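Local structure of copper-repressible polypeptide (Methylomicrobium album, 4BZ4) at residues Arg48-Asn54 and Gly215-Thr220; Gly155-Pro161 and Ile199-Ile203. The protein binds copper(I) at the cell surface of a methanotroph and is probably important in copper acquisition. The contacts are given in a common frame with arbitrary orientation. Numbering follows the deposited sequence.

Interaction 1: Arg48-Asn54 and Gly215-Thr220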
loop_
_atom_site.group_PDB
_atom_site.type_symbol
_atom_site.label_atom_id
_atom_site.label_comp_id
_atom_site.label_asym_id
_atom_site.label_seq_id
_atom_site.Cartn_x
_atom_site.Cartn_y
_atom_site.Cartn_z
ATOM N N ARG A 48 3.176 9.930 -1.140
ATOM C CA ARG A 48 4.434 10.506 -0.775
ATOM C C ARG A 48 5.587 9.508 -0.966
ATOM O O ARG A 48 5.382 8.287 -0.895
ATOM C CB ARG A 48 4.457 11.008 0.676
ATOM C CG ARG A 48 3.550 12.185 0.983
ATOM C CD ARG A 48 4.021 12.766 2.297
ATOM N NE ARG A 48 3.099 13.694 2.888
ATOM C CZ ARG A 48 3.438 14.538 3.883
ATOM N NH1 ARG A 48 4.665 14.557 4.385
ATOM N NH2 ARG A 48 2.515 15.331 4.373
ATOM N N ALA A 49 6.780 10.045 -1.147
ATOM C CA ALA A 49 7.986 9.226 -1.452
ATOM C C ALA A 49 8.380 8.292 -0.335
ATOM O O ALA A 49 9.005 7.265 -0.621
ATOM C CB ALA A 49 9.154 10.052 -1.922
ATOM N N TYR A 50 8.024 8.613 0.889
ATOM C CA TYR A 50 8.335 7.778 2.082
ATOM C C TYR A 50 7.075 7.181 2.691
ATOM O O TYR A 50 7.122 6.661 3.816
ATOM C CB TYR A 50 9.038 8.628 3.150
ATOM C CG TYR A 50 10.427 9.049 2.840
ATOM C CD1 TYR A 50 10.684 10.160 2.009
ATOM C CD2 TYR A 50 11.493 8.336 3.287
ATOM C CE1 TYR A 50 11.985 10.501 1.721
ATOM C CE2 TYR A 50 12.782 8.689 3.033
ATOM C CZ TYR A 50 13.008 9.820 2.220
ATOM O OH TYR A 50 14.332 10.195 1.930
ATOM N N SER A 51 5.936 7.325 2.022
ATOM C CA SER A 51 4.602 7.003 2.607
ATOM C C SER A 51 4.453 5.568 3.183
ATOM O O SER A 51 3.737 5.384 4.126
ATOM C CB SER A 51 3.467 7.185 1.606
ATOM O OG SER A 51 3.698 6.552 0.361
ATOM N N TRP A 52 5.171 4.642 2.642
ATOM C CA TRP A 52 4.983 3.213 3.070
ATOM C C TRP A 52 5.925 2.865 4.142
ATOM O O TRP A 52 5.822 1.767 4.737
ATOM C CB TRP A 52 5.172 2.282 1.856
ATOM C CG TRP A 52 4.744 0.806 2.001
ATOM C CD1 TRP A 52 3.493 0.312 2.006
ATOM C CD2 TRP A 52 5.593 -0.331 1.855
ATOM N NE1 TRP A 52 3.476 -1.077 2.002
ATOM C CE2 TRP A 52 4.765 -1.485 1.890
ATOM C CE3 TRP A 52 6.972 -0.487 1.771
ATOM C CZ2 TRP A 52 5.298 -2.792 1.836
ATOM C CZ3 TRP A 52 7.509 -1.767 1.694
ATOM C CH2 TRP A 52 6.674 -2.895 1.776
ATOM N N TYR A 53 6.939 3.710 4.392
ATOM C CA TYR A 53 8.029 3.364 5.298
ATOM C C TYR A 53 8.672 4.673 5.841
ATOM O O TYR A 53 9.722 5.088 5.389
ATOM C CB TYR A 53 9.038 2.446 4.635
ATOM C CG TYR A 53 9.833 1.562 5.569
ATOM C CD1 TYR A 53 11.049 1.986 6.130
ATOM C CD2 TYR A 53 9.383 0.313 5.885
ATOM C CE1 TYR A 53 11.806 1.171 6.964
ATOM C CE2 TYR A 53 10.095 -0.467 6.714
ATOM C CZ TYR A 53 11.302 -0.064 7.228
ATOM O OH TYR A 53 12.032 -0.965 8.010
ATOM N N ASN A 54 8.033 5.264 6.839
ATOM C CA ASN A 54 8.579 6.405 7.467
ATOM C C ASN A 54 9.803 6.100 8.268
ATOM O O ASN A 54 9.936 5.006 8.851
ATOM C CB ASN A 54 7.565 7.078 8.384
ATOM C CG ASN A 54 6.504 7.909 7.677
ATOM O OD1 ASN A 54 5.836 8.708 8.383
ATOM N ND2 ASN A 54 6.278 7.765 6.384
ATOM N N GLY A 215 10.706 12.152 9.349
ATOM C CA GLY A 215 10.434 10.727 9.012
ATOM C C GLY A 215 9.482 10.500 7.879
ATOM O O GLY A 215 9.506 9.395 7.295
ATOM N N ALA A 216 8.591 11.464 7.616
ATOM C CA ALA A 216 7.574 11.366 6.618
ATOM C C ALA A 216 7.976 11.875 5.231
ATOM O O ALA A 216 7.262 11.706 4.258
ATOM C CB ALA A 216 6.270 11.988 7.108
ATOM N N GLY A 217 9.163 12.430 5.138
ATOM C CA GLY A 217 9.610 13.097 3.934
ATOM C C GLY A 217 8.841 14.296 3.502
ATOM O O GLY A 217 8.038 14.869 4.232
ATOM N N PRO A 218 9.068 14.708 2.238
ATOM C CA PRO A 218 8.379 15.861 1.672
ATOM C C PRO A 218 6.921 15.592 1.531
ATOM O O PRO A 218 6.514 14.438 1.445
ATOM C CB PRO A 218 9.079 16.073 0.319
ATOM C CG PRO A 218 10.372 15.325 0.410
ATOM C CD PRO A 218 10.052 14.137 1.320
ATOM N N ALA A 219 6.092 16.628 1.551
ATOM C CA ALA A 219 4.649 16.487 1.320
ATOM C C ALA A 219 4.291 16.289 -0.153
ATOM O O ALA A 219 3.088 16.101 -0.481
ATOM C CB ALA A 219 3.923 17.736 1.844
ATOM N N THR A 220 5.259 16.355 -1.076
ATOM C CA THR A 220 4.999 16.157 -2.482
ATOM C C THR A 220 4.297 14.861 -2.752
ATOM O O THR A 220 4.740 13.798 -2.209
ATOM C CB THR A 220 6.309 16.179 -3.299
ATOM O OG1 THR A 220 7.119 17.294 -2.889
ATOM C CG2 THR A 220 6.031 16.212 -4.760
HETATM O O HOH W 1 7.060 12.862 -1.150
HETATM O O HOH W 2 7.593 11.601 1.553
HETATM O O HOH W 3 5.084 9.731 4.630
#

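Interaction 2: Gly155-Pro161 and Ile199-Ile203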
loop_
_atom_site.group_PDB
_atom_site.type_symbol
_atom_site.label_atom_id
_atom_site.label_comp_id
_atom_site.label_asym_id
_atom_site.label_seq_id
_atom_site.Cartn_x
_atom_site.Cartn_y
_atom_site.Cartn_z
ATOM N N GLY A 155 17.031 -0.351 -8.684
ATOM C CA GLY A 155 17.509 1.068 -8.703
ATOM C C GLY A 155 17.950 1.547 -7.340
ATOM O O GLY A 155 18.586 2.630 -7.195
ATOM N N MET A 156 17.731 0.788 -6.291
ATOM C CA MET A 156 18.132 1.213 -4.959
ATOM C C MET A 156 19.590 0.976 -4.674
ATOM O O MET A 156 20.104 1.408 -3.640
ATOM C CB MET A 156 17.288 0.471 -3.902
ATOM C CG MET A 156 15.857 0.936 -3.911
ATOM S SD MET A 156 15.006 0.176 -2.526
ATOM C CE MET A 156 13.389 0.918 -2.556
ATOM N N GLY A 157 20.315 0.348 -5.594
ATOM C CA GLY A 157 21.738 0.218 -5.369
ATOM C C GLY A 157 22.112 -1.119 -4.836
ATOM O O GLY A 157 21.339 -2.033 -4.767
ATOM N N ASP A 158 23.340 -1.217 -4.371
ATOM C CA ASP A 158 23.963 -2.477 -4.072
ATOM C C ASP A 158 23.480 -2.984 -2.754
ATOM O O ASP A 158 23.433 -4.180 -2.527
ATOM C CB ASP A 158 25.480 -2.172 -3.986
ATOM C CG ASP A 158 26.289 -3.229 -4.522
ATOM O OD1 ASP A 158 25.933 -3.784 -5.582
ATOM O OD2 ASP A 158 27.319 -3.472 -3.900
ATOM N N ALA A 159 23.092 -2.042 -1.869
ATOM C CA ALA A 159 22.645 -2.366 -0.506
ATOM C C ALA A 159 21.708 -1.273 0.006
ATOM O O ALA A 159 21.844 -0.079 -0.377
ATOM C CB ALA A 159 23.826 -2.594 0.449
ATOM N N LEU A 160 20.682 -1.677 0.766
ATOM C CA LEU A 160 19.801 -0.730 1.361
ATOM C C LEU A 160 20.353 -0.414 2.751
ATOM O O LEU A 160 20.933 -1.298 3.412
ATOM C CB LEU A 160 18.355 -1.306 1.510
ATOM C CG LEU A 160 17.493 -1.202 0.238
ATOM C CD1 LEU A 160 18.059 -1.921 -0.937
ATOM C CD2 LEU A 160 16.148 -1.800 0.612
ATOM N N PRO A 161 20.054 0.789 3.243
ATOM C CA PRO A 161 20.379 1.131 4.619
ATOM C C PRO A 161 19.773 0.095 5.597
ATOM O O PRO A 161 18.716 -0.549 5.275
ATOM C CB PRO A 161 19.740 2.499 4.798
ATOM C CG PRO A 161 19.693 3.086 3.451
ATOM C CD PRO A 161 19.418 1.912 2.531
ATOM N N ILE A 199 8.799 3.993 -0.962
ATOM C CA ILE A 199 9.839 3.639 0.002
ATOM C C ILE A 199 11.220 3.988 -0.479
ATOM O O ILE A 199 11.524 3.866 -1.685
ATOM C CB ILE A 199 9.778 2.140 0.392
ATOM C CG1 ILE A 199 10.909 1.717 1.324
ATOM C CG2 ILE A 199 9.715 1.299 -0.866
ATOM C CD1 ILE A 199 10.727 0.345 1.967
ATOM N N ASN A 200 12.046 4.499 0.437
ATOM C CA ASN A 200 13.459 4.691 0.164
ATOM C C ASN A 200 13.824 5.316 -1.169
ATOM O O ASN A 200 14.518 4.710 -2.008
ATOM C CB ASN A 200 14.213 3.331 0.207
ATOM C CG ASN A 200 15.711 3.464 0.238
ATOM O OD1 ASN A 200 16.300 4.459 0.728
ATOM N ND2 ASN A 200 16.416 2.459 -0.356
ATOM N N PRO A 201 13.330 6.548 -1.421
ATOM C CA PRO A 201 13.716 7.187 -2.656
ATOM C C PRO A 201 15.214 7.396 -2.834
ATOM O O PRO A 201 15.942 7.620 -1.844
ATOM C CB PRO A 201 12.997 8.550 -2.556
ATOM C CG PRO A 201 12.892 8.824 -1.103
ATOM C CD PRO A 201 12.601 7.442 -0.514
ATOM N N ASP A 202 15.687 7.327 -4.068
ATOM C CA ASP A 202 17.108 7.372 -4.319
ATOM C C ASP A 202 17.680 8.684 -3.777
ATOM O O ASP A 202 17.108 9.717 -4.028
ATOM C CB ASP A 202 17.450 7.241 -5.807
ATOM C CG ASP A 202 16.976 5.934 -6.415
ATOM O OD1 ASP A 202 16.686 4.937 -5.674
ATOM O OD2 ASP A 202 16.856 5.910 -7.665
ATOM N N ILE A 203 18.785 8.618 -3.046
ATOM C CA ILE A 203 19.385 9.820 -2.450
ATOM C C ILE A 203 19.635 10.895 -3.510
ATOM O O ILE A 203 20.119 10.631 -4.585
ATOM C CB ILE A 203 20.693 9.444 -1.695
ATOM C CG1 ILE A 203 20.329 8.614 -0.439
ATOM C CG2 ILE A 203 21.428 10.648 -1.225
ATOM C CD1 ILE A 203 21.458 7.735 0.046
HETATM O O HOH W 4 19.171 2.430 -1.246
#

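Interaction 1: Arg48-Asn54 and Gly215-Thr220
Two overlapping type I beta turns, Arg48-Ser51 and Tyr50-Tyr53, coil 48-54, each closed by a backbone hydrogen bond, Ser51 N to Arg48 O (3.1 Å) and Tyr53 N to Tyr50 O (3.0 Å). Residues 215-220 run past in the opposite direction, with CA atoms 5.0 Å apart at Asn54-Gly215 and 5.9 Å at Arg48-Thr220. Waters bridge the gap: one accepts from Ala49 N (2.8 Å) beside Pro218 O and Thr220 O, another from Tyr50 N (3.1 Å) beside Ala216 O and Pro218 O, and a third links Ala216 O (3.0 Å) to Asn54 ND2 (2.9 Å), which also donates a hydrogen bond to Tyr50 O (2.9 Å). Arg48 stretches along the opposing backbone: CD lies 3.1 Å from Pro218 O, one guanidinium face covers Ala219 CA (3.4 Å from CZ), and its edge nears Gly217 O (NH1 3.4 Å). Tyr50 CD1 packs 3.7 Å from Gly217 CA; a CB on residue 217 would clash with the ring. This water-mediated loop packing lies where strand 42-47 ends and its antiparallel neighbour 222-229 begins.

Interaction 2: Gly155-Pro161 and Ile199-Ile203
This is a loop-loop contact at the surface of the all-beta fold of this CorA-like copper(I)-binding protein, joining the connection after strand 137-152 to the one after strand 190-198. Met156 and Asn200 bury nearly equal areas, 73 and 72 Å², and Asp202 adds 36 Å². The extended mtt side chain of Met156 carries its terminal methyl to Ile199, with CE 3.6 Å from the carbonyl O and 4.1 Å from CG2. Phe151 of strand 137-152 touches the side chains of Met156, Leu160 and Ile199. Asn200, in the left-handed backbone conformation, directs its CA-to-CB bond toward 155-161, and the amide nitrogen ND2 enters a niche lined by Leu160 CG (3.9 Å) and Pro161 CD (4.2 Å). Asp202 approaches the start of the loop, where Gly155 directly follows the calcium ligand Asp154, but its carboxylate OD1 and Gly155 O, 3.4 Å apart, are both acceptors and do not bond each other; OD1 is instead hydrogen-bonded to His91. The Asn200 amide has two partners here: ND2 donates a weak hydrogen bond to Met156 SD (3.5 Å, 157°) and an ordinary one to a water at 2.9 Å, which in turn donates to Met156 O at 2.8 Å.

Both contacts pair irregular loops, and the long connection between strands 190-198 and 222-229 supplies one side of each: 199-203 at its start, 215-220 at its end. Because 155-161 also falls between 48-54 and 215-220, interaction 2 is nested in sequence within interaction 1. Their centres lie about 14 Å apart and they touch directly, Tyr50 CE1 meeting Pro201 CG at 3.4 Å. Interaction 1, partly buried, covers 435 Å² and combines the long Arg48 side chain with three waters that join backbone groups and the Asn54 amide; interaction 2, nearer the surface, covers 262 Å² and centres on a single methionine-asparagine pair with one water. Copper lies about 9 Å from the Arg48 side chain, whereas 155-161 follows the calcium ligands Asp152 and Asp154.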